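Lmo0651 protein (PDB 6EP3) controls expression of the Listeria monocytogenes Agr system and mediates virulence, probably by binding DNA as a GntR-family transcription factor. Local coordinates at residues 5-8 against 9-12; 16-19 against 20-23; 49-52 against 53-57; 156-159 against 160-164. One frame throughout, in Å; residues are numbered along the deposited sequence.

Contact 1 (5-8 against 9-12)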
ATOM      1  N   PHE B   5     -27.978  -6.444   4.065  1.00 96.21           N
ATOM      2  CA  PHE B   5     -26.906  -6.686   5.019  1.00 88.00           C
ATOM      3  C   PHE B   5     -27.171  -7.927   5.861  1.00 88.50           C
ATOM      4  O   PHE B   5     -28.319  -8.330   6.078  1.00 83.38           O
ATOM      5  CB  PHE B   5     -26.733  -5.473   5.935  1.00 88.04           C
ATOM      6  CG  PHE B   5     -26.377  -4.213   5.201  1.00 91.19           C
ATOM      7  CD1 PHE B   5     -27.271  -3.156   5.162  1.00 93.97           C
ATOM      8  CD2 PHE B   5     -25.161  -4.086   4.547  1.00 85.08           C
ATOM      9  CE1 PHE B   5     -26.960  -1.990   4.489  1.00 93.43           C
ATOM     10  CE2 PHE B   5     -24.844  -2.920   3.869  1.00 83.37           C
ATOM     11  CZ  PHE B   5     -25.745  -1.871   3.841  1.00 86.12           C
ATOM     12  N   LYS B   6     -26.077  -8.536   6.321  1.00 90.23           N
ATOM     13  CA  LYS B   6     -26.123  -9.696   7.194  1.00 88.89           C
ATOM     14  C   LYS B   6     -25.565  -9.440   8.584  1.00 79.99           C
ATOM     15  O   LYS B   6     -25.856 -10.221   9.494  1.00 78.33           O
ATOM     16  CB  LYS B   6     -25.353 -10.872   6.571  1.00 91.68           C
ATOM     17  CG  LYS B   6     -25.863 -11.299   5.209  1.00 91.88           C
ATOM     18  CD  LYS B   6     -27.061 -12.218   5.365  1.00 98.82           C
ATOM     19  CE  LYS B   6     -27.108 -13.280   4.280  1.00102.36           C
ATOM     20  NZ  LYS B   6     -28.501 -13.762   4.056  1.00102.69           N
ATOM     21  N   THR B   7     -24.783  -8.379   8.776  1.00 74.95           N
ATOM     22  CA  THR B   7     -24.254  -8.022  10.084  1.00 77.62           C
ATOM     23  C   THR B   7     -24.465  -6.537  10.336  1.00 78.83           C
ATOM     24  O   THR B   7     -24.549  -5.737   9.399  1.00 76.94           O
ATOM     25  CB  THR B   7     -22.755  -8.332  10.207  1.00 67.88           C
ATOM     26  OG1 THR B   7     -22.012  -7.378   9.441  1.00 72.16           O
ATOM     27  CG2 THR B   7     -22.443  -9.733   9.705  1.00 59.03           C
ATOM     28  N   LEU B   8     -24.524  -6.169  11.618  1.00 76.15           N
ATOM     29  CA  LEU B   8     -24.703  -4.763  11.960  1.00 74.51           C
ATOM     30  C   LEU B   8     -23.440  -3.960  11.683  1.00 78.41           C
ATOM     31  O   LEU B   8     -23.525  -2.783  11.313  1.00 81.07           O
ATOM     32  CB  LEU B   8     -25.115  -4.617  13.425  1.00 70.01           C
ATOM     33  CG  LEU B   8     -25.321  -3.175  13.888  1.00 72.45           C
ATOM     34  CD1 LEU B   8     -26.409  -2.515  13.061  1.00 75.61           C
ATOM     35  CD2 LEU B   8     -25.665  -3.115  15.364  1.00 75.80           C
ATOM     36  N   ASP B   9     -22.267  -4.580  11.830  1.00 77.91           N
ATOM     37  CA  ASP B   9     -21.019  -3.868  11.583  1.00 80.75           C
ATOM     38  C   ASP B   9     -20.929  -3.411  10.133  1.00 80.48           C
ATOM     39  O   ASP B   9     -20.844  -2.209   9.850  1.00 86.02           O
ATOM     40  CB  ASP B   9     -19.822  -4.751  11.944  1.00 80.30           C
ATOM     41  CG  ASP B   9     -19.728  -5.032  13.432  1.00 86.85           C
ATOM     42  OD1 ASP B   9     -19.608  -6.217  13.806  1.00 91.77           O
ATOM     43  OD2 ASP B   9     -19.766  -4.070  14.227  1.00 87.54           O
ATOM     44  N   LYS B  10     -20.973  -4.362   9.195  1.00 74.36           N
ATOM     45  CA  LYS B  10     -20.781  -4.013   7.791  1.00 79.79           C
ATOM     46  C   LYS B  10     -21.793  -2.964   7.340  1.00 80.32           C
ATOM     47  O   LYS B  10     -21.413  -1.953   6.739  1.00 91.79           O
ATOM     48  CB  LYS B  10     -20.821  -5.278   6.920  1.00 81.83           C
ATOM     49  CG  LYS B  10     -22.171  -5.702   6.362  1.00 91.01           C
ATOM     50  CD  LYS B  10     -22.008  -6.380   5.005  1.00 95.38           C
ATOM     51  CE  LYS B  10     -23.294  -7.053   4.554  1.00 96.08           C
ATOM     52  NZ  LYS B  10     -23.439  -8.430   5.092  1.00 92.02           N
ATOM     53  N   MET B  11     -23.069  -3.143   7.695  1.00 83.56           N
ATOM     54  CA  MET B  11     -24.083  -2.123   7.443  1.00 80.75           C
ATOM     55  C   MET B  11     -23.558  -0.747   7.819  1.00 71.10           C
ATOM     56  O   MET B  11     -23.447   0.147   6.971  1.00 73.64           O
ATOM     57  CB  MET B  11     -25.361  -2.434   8.227  1.00 78.94           C
ATOM     58  CG  MET B  11     -26.328  -1.256   8.296  1.00 86.62           C
ATOM     59  SD  MET B  11     -27.745  -1.532   9.379  1.00101.60           S
ATOM     60  CE  MET B  11     -28.843  -2.423   8.276  1.00100.31           C
ATOM     61  N   VAL B  12     -23.195  -0.578   9.092  1.00 70.05           N
ATOM     62  CA  VAL B  12     -22.741   0.727   9.563  1.00 70.90           C
ATOM     63  C   VAL B  12     -21.574   1.194   8.710  1.00 75.48           C
ATOM     64  O   VAL B  12     -21.583   2.305   8.161  1.00 78.04           O
ATOM     65  CB  VAL B  12     -22.358   0.656  11.051  1.00 65.56           C
ATOM     66  CG1 VAL B  12     -21.512   1.859  11.441  1.00 69.94           C
ATOM     67  CG2 VAL B  12     -23.598   0.573  11.907  1.00 62.97           C
TER

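Contact 2 (16-19 against 20-23)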
ATOM      1  N   LEU B  16     -21.567   4.548   6.590  1.00 66.15           N
ATOM      2  CA  LEU B  16     -20.553   5.587   6.678  1.00 66.42           C
ATOM      3  C   LEU B  16     -19.867   5.784   5.335  1.00 64.70           C
ATOM      4  O   LEU B  16     -19.687   6.922   4.882  1.00 58.74           O
ATOM      5  CB  LEU B  16     -19.534   5.231   7.760  1.00 71.21           C
ATOM      6  CG  LEU B  16     -18.664   6.382   8.260  1.00 77.51           C
ATOM      7  CD1 LEU B  16     -19.543   7.497   8.799  1.00 80.37           C
ATOM      8  CD2 LEU B  16     -17.695   5.898   9.326  1.00 79.34           C
ATOM      9  N   LEU B  17     -19.553   4.682   4.648  1.00 62.57           N
ATOM     10  CA  LEU B  17     -18.860   4.793   3.372  1.00 67.24           C
ATOM     11  C   LEU B  17     -19.687   5.581   2.374  1.00 70.68           C
ATOM     12  O   LEU B  17     -19.148   6.392   1.606  1.00 72.78           O
ATOM     13  CB  LEU B  17     -18.546   3.403   2.820  1.00 67.36           C
ATOM     14  CG  LEU B  17     -17.933   3.405   1.419  1.00 70.29           C
ATOM     15  CD1 LEU B  17     -16.612   4.156   1.427  1.00 67.31           C
ATOM     16  CD2 LEU B  17     -17.740   1.988   0.905  1.00 73.27           C
ATOM     17  N   GLU B  18     -21.009   5.403   2.406  1.00 72.44           N
ATOM     18  CA  GLU B  18     -21.823   6.116   1.437  1.00 77.41           C
ATOM     19  C   GLU B  18     -21.865   7.599   1.771  1.00 79.99           C
ATOM     20  O   GLU B  18     -21.861   8.439   0.863  1.00 83.89           O
ATOM     21  CB  GLU B  18     -23.227   5.512   1.394  1.00 78.95           C
ATOM     22  CG  GLU B  18     -23.215   4.006   1.147  1.00 86.04           C
ATOM     23  CD  GLU B  18     -22.670   3.608  -0.211  1.00 91.44           C
ATOM     24  OE1 GLU B  18     -21.966   2.578  -0.287  1.00 87.62           O
ATOM     25  OE2 GLU B  18     -22.866   4.363  -1.182  1.00 90.32           O
ATOM     26  N   LYS B  19     -21.797   7.932   3.066  1.00 80.15           N
ATOM     27  CA  LYS B  19     -21.670   9.328   3.468  1.00 79.34           C
ATOM     28  C   LYS B  19     -20.379   9.936   2.947  1.00 84.36           C
ATOM     29  O   LYS B  19     -20.301  11.152   2.741  1.00 92.24           O
ATOM     30  CB  LYS B  19     -21.734   9.443   4.991  1.00 72.27           C
ATOM     31  CG  LYS B  19     -23.141   9.472   5.557  1.00 81.76           C
ATOM     32  CD  LYS B  19     -23.164  10.182   6.898  1.00 87.74           C
ATOM     33  CE  LYS B  19     -24.563  10.636   7.264  1.00 93.82           C
ATOM     34  NZ  LYS B  19     -24.540  11.663   8.344  1.00 97.40           N
ATOM     35  N   ILE B  20     -19.363   9.106   2.713  1.00 77.99           N
ATOM     36  CA  ILE B  20     -18.130   9.624   2.145  1.00 73.29           C
ATOM     37  C   ILE B  20     -18.270   9.791   0.641  1.00 75.42           C
ATOM     38  O   ILE B  20     -17.667  10.697   0.053  1.00 73.98           O
ATOM     39  CB  ILE B  20     -16.956   8.696   2.499  1.00 73.67           C
ATOM     40  CG1 ILE B  20     -16.932   8.418   4.004  1.00 74.18           C
ATOM     41  CG2 ILE B  20     -15.637   9.297   2.044  1.00 78.69           C
ATOM     42  CD1 ILE B  20     -16.956   9.663   4.862  1.00 76.09           C
ATOM     43  N   LYS B  21     -19.084   8.957  -0.004  1.00 73.75           N
ATOM     44  CA  LYS B  21     -19.145   8.982  -1.458  1.00 71.80           C
ATOM     45  C   LYS B  21     -20.152   9.998  -1.982  1.00 76.59           C
ATOM     46  O   LYS B  21     -19.842  10.746  -2.914  1.00 85.62           O
ATOM     47  CB  LYS B  21     -19.465   7.581  -1.985  1.00 71.03           C
ATOM     48  CG  LYS B  21     -18.344   6.583  -1.702  1.00 77.87           C
ATOM     49  CD  LYS B  21     -18.615   5.184  -2.238  1.00 79.08           C
ATOM     50  CE  LYS B  21     -20.059   4.978  -2.641  1.00 82.90           C
ATOM     51  NZ  LYS B  21     -20.252   3.616  -3.213  1.00 82.20           N
ATOM     52  N   ASN B  22     -21.351  10.053  -1.399  1.00 76.44           N
ATOM     53  CA  ASN B  22     -22.340  11.028  -1.841  1.00 84.85           C
ATOM     54  C   ASN B  22     -21.983  12.455  -1.443  1.00 92.58           C
ATOM     55  O   ASN B  22     -22.604  13.394  -1.952  1.00100.69           O
ATOM     56  CB  ASN B  22     -23.726  10.651  -1.309  1.00 86.42           C
ATOM     57  CG  ASN B  22     -23.818  10.712   0.204  1.00 96.38           C
ATOM     58  OD1 ASN B  22     -22.849  11.027   0.894  1.00105.60           O
ATOM     59  ND2 ASN B  22     -24.995  10.394   0.729  1.00 97.77           N
ATOM     60  N   GLY B  23     -21.015  12.639  -0.551  1.00 86.85           N
ATOM     61  CA  GLY B  23     -20.545  13.956  -0.186  1.00 81.85           C
ATOM     62  C   GLY B  23     -21.157  14.558   1.057  1.00 84.20           C
ATOM     63  O   GLY B  23     -20.947  15.751   1.309  1.00 83.13           O
TER

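Contact 3 (49-52 against 53-57)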
ATOM      1  N   LYS B  49     -15.477   0.451  15.125  1.00 73.05           N
ATOM      2  CA  LYS B  49     -14.867  -0.571  14.285  1.00 69.18           C
ATOM      3  C   LYS B  49     -14.781  -0.101  12.840  1.00 66.73           C
ATOM      4  O   LYS B  49     -13.702  -0.101  12.232  1.00 66.65           O
ATOM      5  CB  LYS B  49     -15.674  -1.868  14.388  1.00 72.98           C
ATOM      6  CG  LYS B  49     -15.156  -2.839  15.439  1.00 80.64           C
ATOM      7  CD  LYS B  49     -15.756  -4.227  15.272  1.00 85.31           C
ATOM      8  CE  LYS B  49     -17.073  -4.359  16.012  1.00 88.48           C
ATOM      9  NZ  LYS B  49     -17.356  -5.778  16.353  1.00 93.29           N
ATOM     10  N   ALA B  50     -15.912   0.355  12.296  1.00 65.75           N
ATOM     11  CA  ALA B  50     -15.936   0.888  10.939  1.00 68.65           C
ATOM     12  C   ALA B  50     -14.835   1.918  10.734  1.00 74.31           C
ATOM     13  O   ALA B  50     -14.015   1.796   9.814  1.00 84.18           O
ATOM     14  CB  ALA B  50     -17.309   1.495  10.643  1.00 59.68           C
ATOM     15  N   ILE B  51     -14.776   2.918  11.619  1.00 73.19           N
ATOM     16  CA  ILE B  51     -13.767   3.966  11.494  1.00 68.21           C
ATOM     17  C   ILE B  51     -12.373   3.356  11.460  1.00 65.47           C
ATOM     18  O   ILE B  51     -11.553   3.687  10.592  1.00 68.88           O
ATOM     19  CB  ILE B  51     -13.913   4.990  12.634  1.00 67.63           C
ATOM     20  CG1 ILE B  51     -15.036   5.971  12.310  1.00 72.94           C
ATOM     21  CG2 ILE B  51     -12.615   5.756  12.839  1.00 57.51           C
ATOM     22  CD1 ILE B  51     -15.342   6.934  13.427  1.00 77.04           C
ATOM     23  N   ALA B  52     -12.100   2.421  12.378  1.00 61.09           N
ATOM     24  CA  ALA B  52     -10.797   1.768  12.388  1.00 64.32           C
ATOM     25  C   ALA B  52     -10.495   1.159  11.027  1.00 61.74           C
ATOM     26  O   ALA B  52      -9.422   1.383  10.454  1.00 63.84           O
ATOM     27  CB  ALA B  52     -10.750   0.704  13.485  1.00 71.22           C
ATOM     28  N   THR B  53     -11.466   0.431  10.467  1.00 55.96           N
ATOM     29  CA  THR B  53     -11.270  -0.158   9.151  1.00 63.21           C
ATOM     30  C   THR B  53     -10.968   0.915   8.116  1.00 67.79           C
ATOM     31  O   THR B  53     -10.021   0.781   7.330  1.00 68.53           O
ATOM     32  CB  THR B  53     -12.498  -0.976   8.753  1.00 60.75           C
ATOM     33  OG1 THR B  53     -12.777  -1.934   9.781  1.00 67.72           O
ATOM     34  CG2 THR B  53     -12.249  -1.711   7.446  1.00 54.57           C
ATOM     35  N   LEU B  54     -11.717   2.019   8.139  1.00 68.92           N
ATOM     36  CA  LEU B  54     -11.460   3.065   7.158  1.00 72.41           C
ATOM     37  C   LEU B  54     -10.176   3.827   7.444  1.00 74.86           C
ATOM     38  O   LEU B  54      -9.655   4.492   6.543  1.00 76.27           O
ATOM     39  CB  LEU B  54     -12.639   4.031   7.084  1.00 67.34           C
ATOM     40  CG  LEU B  54     -13.983   3.400   6.728  1.00 56.97           C
ATOM     41  CD1 LEU B  54     -15.120   4.262   7.214  1.00 62.27           C
ATOM     42  CD2 LEU B  54     -14.059   3.231   5.228  1.00 58.43           C
ATOM     43  N   THR B  55      -9.626   3.712   8.655  1.00 71.11           N
ATOM     44  CA  THR B  55      -8.281   4.229   8.870  1.00 70.65           C
ATOM     45  C   THR B  55      -7.240   3.277   8.299  1.00 68.77           C
ATOM     46  O   THR B  55      -6.188   3.724   7.829  1.00 71.58           O
ATOM     47  CB  THR B  55      -8.026   4.473  10.362  1.00 71.47           C
ATOM     48  OG1 THR B  55      -9.096   5.253  10.909  1.00 71.99           O
ATOM     49  CG2 THR B  55      -6.722   5.232  10.560  1.00 65.39           C
ATOM     50  N   ALA B  56      -7.527   1.972   8.311  1.00 74.49           N
ATOM     51  CA  ALA B  56      -6.619   1.003   7.713  1.00 70.56           C
ATOM     52  C   ALA B  56      -6.566   1.129   6.197  1.00 73.04           C
ATOM     53  O   ALA B  56      -5.578   0.709   5.586  1.00 78.98           O
ATOM     54  CB  ALA B  56      -7.031  -0.416   8.105  1.00 64.89           C
ATOM     55  N   GLN B  57      -7.597   1.706   5.582  1.00 66.75           N
ATOM     56  CA  GLN B  57      -7.658   1.872   4.138  1.00 66.06           C
ATOM     57  C   GLN B  57      -7.210   3.256   3.690  1.00 65.79           C
ATOM     58  O   GLN B  57      -7.294   3.570   2.498  1.00 67.97           O
ATOM     59  CB  GLN B  57      -9.079   1.593   3.637  1.00 61.16           C
ATOM     60  CG  GLN B  57      -9.603   0.205   3.981  1.00 67.20           C
ATOM     61  CD  GLN B  57     -11.083   0.040   3.686  1.00 77.90           C
ATOM     62  OE1 GLN B  57     -11.875   0.958   3.891  1.00 86.24           O
ATOM     63  NE2 GLN B  57     -11.461  -1.133   3.191  1.00 80.27           N
TER

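Contact 4 (156-159 against 160-164)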
ATOM      1  N   ILE B 156      -5.835  -0.275  -3.803  1.00 49.41           N
ATOM      2  CA  ILE B 156      -5.980   0.672  -4.909  1.00 47.31           C
ATOM      3  C   ILE B 156      -7.267   0.408  -5.683  1.00 60.96           C
ATOM      4  O   ILE B 156      -7.995   1.341  -6.050  1.00 61.98           O
ATOM      5  CB  ILE B 156      -4.758   0.603  -5.839  1.00 48.13           C
ATOM      6  CG1 ILE B 156      -3.531   1.220  -5.172  1.00 39.80           C
ATOM      7  CG2 ILE B 156      -5.067   1.285  -7.165  1.00 40.45           C
ATOM      8  CD1 ILE B 156      -2.309   1.166  -6.051  1.00 35.51           C
ATOM      9  N   PHE B 157      -7.549  -0.865  -5.974  1.00 59.43           N
ATOM     10  CA  PHE B 157      -8.757  -1.214  -6.714  1.00 58.61           C
ATOM     11  C   PHE B 157     -10.000  -0.834  -5.926  1.00 56.37           C
ATOM     12  O   PHE B 157     -10.988  -0.354  -6.496  1.00 44.41           O
ATOM     13  CB  PHE B 157      -8.771  -2.715  -7.023  1.00 43.41           C
ATOM     14  CG  PHE B 157      -7.879  -3.117  -8.161  1.00 43.96           C
ATOM     15  CD1 PHE B 157      -7.678  -2.271  -9.234  1.00 38.59           C
ATOM     16  CD2 PHE B 157      -7.258  -4.355  -8.166  1.00 48.76           C
ATOM     17  CE1 PHE B 157      -6.863  -2.638 -10.292  1.00 43.90           C
ATOM     18  CE2 PHE B 157      -6.443  -4.733  -9.221  1.00 49.35           C
ATOM     19  CZ  PHE B 157      -6.247  -3.873 -10.285  1.00 49.47           C
ATOM     20  N   PHE B 158      -9.966  -1.048  -4.612  1.00 56.32           N
ATOM     21  CA  PHE B 158     -11.075  -0.634  -3.760  1.00 57.67           C
ATOM     22  C   PHE B 158     -11.320   0.860  -3.890  1.00 61.28           C
ATOM     23  O   PHE B 158     -12.461   1.309  -4.082  1.00 68.80           O
ATOM     24  CB  PHE B 158     -10.782  -1.006  -2.306  1.00 52.05           C
ATOM     25  CG  PHE B 158     -11.847  -0.569  -1.345  1.00 56.41           C
ATOM     26  CD1 PHE B 158     -11.770   0.659  -0.711  1.00 66.21           C
ATOM     27  CD2 PHE B 158     -12.927  -1.393  -1.074  1.00 59.13           C
ATOM     28  CE1 PHE B 158     -12.753   1.059   0.172  1.00 62.90           C
ATOM     29  CE2 PHE B 158     -13.914  -1.000  -0.190  1.00 58.26           C
ATOM     30  CZ  PHE B 158     -13.827   0.228   0.431  1.00 59.89           C
ATOM     31  N   GLN B 159     -10.251   1.645  -3.776  1.00 56.32           N
ATOM     32  CA  GLN B 159     -10.392   3.093  -3.854  1.00 62.76           C
ATOM     33  C   GLN B 159     -10.924   3.523  -5.217  1.00 55.10           C
ATOM     34  O   GLN B 159     -11.789   4.401  -5.305  1.00 55.42           O
ATOM     35  CB  GLN B 159      -9.051   3.765  -3.552  1.00 67.72           C
ATOM     36  CG  GLN B 159      -8.619   3.656  -2.092  1.00 84.24           C
ATOM     37  CD  GLN B 159      -8.420   5.009  -1.432  1.00104.79           C
ATOM     38  OE1 GLN B 159      -8.929   6.024  -1.906  1.00108.13           O
ATOM     39  NE2 GLN B 159      -7.675   5.028  -0.331  1.00113.33           N
ATOM     40  N   MET B 160     -10.444   2.898  -6.292  1.00 50.37           N
ATOM     41  CA  MET B 160     -10.941   3.245  -7.620  1.00 59.15           C
ATOM     42  C   MET B 160     -12.426   2.928  -7.751  1.00 70.90           C
ATOM     43  O   MET B 160     -13.225   3.796  -8.132  1.00 77.25           O
ATOM     44  CB  MET B 160     -10.133   2.527  -8.701  1.00 50.33           C
ATOM     45  CG  MET B 160      -8.905   3.298  -9.123  1.00 61.39           C
ATOM     46  SD  MET B 160      -8.072   2.566 -10.533  1.00 69.24           S
ATOM     47  CE  MET B 160      -7.812   0.933  -9.902  1.00 64.51           C
ATOM     48  N   VAL B 161     -12.815   1.705  -7.383  1.00 62.99           N
ATOM     49  CA  VAL B 161     -14.206   1.277  -7.488  1.00 61.71           C
ATOM     50  C   VAL B 161     -15.118   2.221  -6.716  1.00 64.18           C
ATOM     51  O   VAL B 161     -16.223   2.550  -7.170  1.00 54.86           O
ATOM     52  CB  VAL B 161     -14.346  -0.176  -6.994  1.00 61.68           C
ATOM     53  CG1 VAL B 161     -15.780  -0.479  -6.584  1.00 58.44           C
ATOM     54  CG2 VAL B 161     -13.877  -1.152  -8.063  1.00 67.00           C
ATOM     55  N   HIS B 162     -14.685   2.664  -5.536  1.00 63.07           N
ATOM     56  CA  HIS B 162     -15.602   3.420  -4.695  1.00 61.14           C
ATOM     57  C   HIS B 162     -15.518   4.930  -4.872  1.00 60.85           C
ATOM     58  O   HIS B 162     -16.460   5.626  -4.480  1.00 62.04           O
ATOM     59  CB  HIS B 162     -15.379   3.058  -3.227  1.00 55.49           C
ATOM     60  CG  HIS B 162     -15.929   1.716  -2.860  1.00 57.35           C
ATOM     61  ND1 HIS B 162     -17.274   1.490  -2.668  1.00 59.77           N
ATOM     62  CD2 HIS B 162     -15.317   0.522  -2.678  1.00 56.63           C
ATOM     63  CE1 HIS B 162     -17.465   0.219  -2.366  1.00 61.24           C
ATOM     64  NE2 HIS B 162     -16.293  -0.390  -2.365  1.00 59.21           N
ATOM     65  N   PHE B 163     -14.450   5.465  -5.473  1.00 60.07           N
ATOM     66  CA  PHE B 163     -14.302   6.913  -5.535  1.00 62.83           C
ATOM     67  C   PHE B 163     -13.941   7.448  -6.917  1.00 60.53           C
ATOM     68  O   PHE B 163     -13.586   8.628  -7.024  1.00 60.05           O
ATOM     69  CB  PHE B 163     -13.245   7.389  -4.529  1.00 60.25           C
ATOM     70  CG  PHE B 163     -13.544   7.006  -3.107  1.00 64.32           C
ATOM     71  CD1 PHE B 163     -12.841   5.985  -2.488  1.00 67.63           C
ATOM     72  CD2 PHE B 163     -14.511   7.679  -2.382  1.00 67.10           C
ATOM     73  CE1 PHE B 163     -13.109   5.634  -1.176  1.00 71.46           C
ATOM     74  CE2 PHE B 163     -14.784   7.330  -1.071  1.00 67.12           C
ATOM     75  CZ  PHE B 163     -14.081   6.307  -0.468  1.00 66.83           C
ATOM     76  N   SER B 164     -14.029   6.641  -7.974  1.00 52.94           N
ATOM     77  CA  SER B 164     -13.792   7.134  -9.320  1.00 55.13           C
ATOM     78  C   SER B 164     -14.961   6.734 -10.206  1.00 57.65           C
ATOM     79  O   SER B 164     -15.753   5.852  -9.866  1.00 56.28           O
ATOM     80  CB  SER B 164     -12.487   6.594  -9.915  1.00 57.40           C
ATOM     81  OG  SER B 164     -12.672   5.281 -10.414  1.00 64.48           O
TER

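Contact 1 (5-8 against 9-12)
Phe-5 lies flat over the start of Met-11 where the chain enters helix 8-21, the first helix of the GntR-type winged helix-turn-helix, and Thr-7 is the N-cap of that helix. Met-11 CA stands over the middle of the aromatic ring, 3.6 Å from the Phe-5 centroid and 11° off the normal, a CH-pi contact. The methionine chain leaves this point and bends at its last torsion, which brings its methyl beside the ring, obliquely outside its rim, CE to Phe-5 CD1 being 3.6 Å. Its sulfur sits obliquely, SD lying 5.4 Å from the Phe-5 centroid, a Met-aromatic contact. A different part of the ring meets Lys-10, whose CE comes in at the edge, in the ring plane, 3.5 Å from Phe-5 CD2; the long aliphatic chain of a lysine suits such a place. On the other side of the methionine, Leu-8 CD1 touches Met-11 SD at 4.0 Å.

Behind these contacts lies the cap of the helix. With chi1 at 73°, Thr-7 OG1 points toward the first turn and accepts from Lys-10 N at 3.2 Å, so a backbone N-H that has no helical carbonyl before it is satisfied. Further out, Leu-8 and Val-12 both pack on Val-42, and Asp-9 forms a long, weak ion pair with Lys-49. The first turn closes with Val-12 N donating to Leu-8 O at 3.1 Å, nearly straight at 170°.

Contact 2 (16-19 against 20-23)
Glu-18 O takes a short, nearly straight hydrogen bond from Asn-22 N, 2.8 Å long with an angle of 172° at the hydrogen. The amides just before it are held less well, for each divides its N-H between two carbonyls. Ile-20 N reaches Leu-16 O at 3.1 Å and Leu-17 O at 2.9 Å, while Lys-21 N is shared by Leu-17 O and Glu-18 O; all four bonds are weak and bent. Bonding to the third and the fourth residue back is thus mixed here, as is common where an alpha-helix is about to finish.

This is the last part of helix 8-21 in the winged helix-turn-helix, and Gly-23 leaves helical geometry with a positive phi of 96°, a conformation glycine adopts easily because it has no side chain to strike the preceding carbonyl. Asn-22 assists the exit: its CG lies between backbone N and carbonyl carbon (chi1 65°), and OD1 accepts from Glu-24 N, making an Asx turn. Asn-22 OD1 is also only 2.8 Å from Glu-18 O, but two acceptors cannot bond. A backbone hydrogen bond joins Lys-19 to Leu-25.

On the flank, Glu-18 and Lys-21 run side by side, and OE2 of Glu-18 forms a salt bridge with Lys-21 NZ at 3.4 Å. The lysine's methylenes also serve as packing, since Lys-21 CD is 4.1 Å from Leu-17 CG, and both residues press on His-162 and Phe-163 of helix 147-163. The ammonium of Lys-19 pairs instead with Glu-39. The side chain of Leu-16, apolar and buried, faces Leu-36, Ile-51 and Leu-54, and Ile-20 touches Leu-25.

Contact 3 (49-52 against 53-57)
Thr-53 and Thr-55 each fold their hydroxyl back onto the carbonyl one turn earlier, which makes hydrogen bonding the main theme. Lys-49 O receives two donors from the same residue: Thr-53 N at 2.9 Å, nearly in line with the carbonyl, and Thr-53 OG1 at 3.2 Å, from above the carbonyl plane. Ile-51 O is gripped likewise, by Thr-55 N at 2.7 Å and by Thr-55 OG1 at 2.9 Å. In both threonines OG1 is anti to the carbonyl carbon, with chi1 of -54° in Thr-53 and -51° in Thr-55, the rotation that carries a hydroxyl back along the helix. Threonine suits these partly exposed positions because the helix itself satisfies its polar atom. Plain backbone bonds also run from Leu-54 N to Ala-50 O and from Ala-56 N to Ala-52 O, both 2.9 Å.

Side-chain packing within 49-57 is slight: the Ile-51 CG2 methyl passes the Thr-55 hydroxyl, CG2 to OG1 4.0 Å, while Ile-51 and Leu-54 turn to Leu-16 of helix 8-21. Small residues suit the face toward the second subunit: Ala-52 and Ala-56 pack on Thr-55 of that subunit, and Thr-55 on its Ala-56.

At the end, the Gln-57 amide oxygen accepts from Tyr-13 OH. Helix 44-56, coming after helix 33-40 and before the two-stranded wing, occupies the place of the recognition helix in GntR-type winged helix-turn-helix domains.

Contact 4 (156-159 against 160-164)
The amides of Met-160, Val-161, His-162 and Phe-163 donate to the carbonyls of Ile-156, Phe-157, Phe-158 and Gln-159 in regular alpha-helical bonds, the last of them clearly bent, with Phe-163 N to Gln-159 O at 132°. This is the end of helix 147-163 in the helical FCD domain.

The closest side-chain pair is Phe-158 with His-162, one turn apart. His-162 CD2 stands over one face of the phenyl ring, offset toward its rim and 3.2 Å from Phe-158 CE2; the planes meet at 46°, so the pair is oblique. Facing elsewhere, the flexible thioether of Met-160 bends to place its methyl at the edge of Phe-157, CE to Phe-157 CD1 being 3.3 Å, and near Ile-156 CG2 at 3.9 Å. Phe-157, an apolar, flat side chain suited to its buried site, stacks on His-134 of helix 126-142. Toward the DNA-binding domain, Phe-158 packs on Tyr-13, and His-162 on Leu-17.

Met-160 O is held by Ser-164 from opposite faces of its plane, by Ser-164 N at 3.0 Å and Ser-164 OG at 2.8 Å.

Overall arrangement
Contacts 1 to 4 follow one another along the chain, each lying along a single helix or at its end. Contacts 1 and 2 occupy opposite ends of helix 8-21, their centres about 16 Å apart. Contact 3, on helix 44-56, has its centre about 14 Å from the centre of each and is tied to both, through Asp-9 with Lys-49 and through Leu-16 with Ile-51 and Leu-54; the three belong to the winged helix-turn-helix. Contact 4 lies in the FCD domain, about 5 Å from the chain's centre. It touches contacts 2 and 3 but not contact 1, whose nearest atom is about 10 Å away. Helix 147-163 therefore forms part of the interface between the DNA-binding and FCD domains.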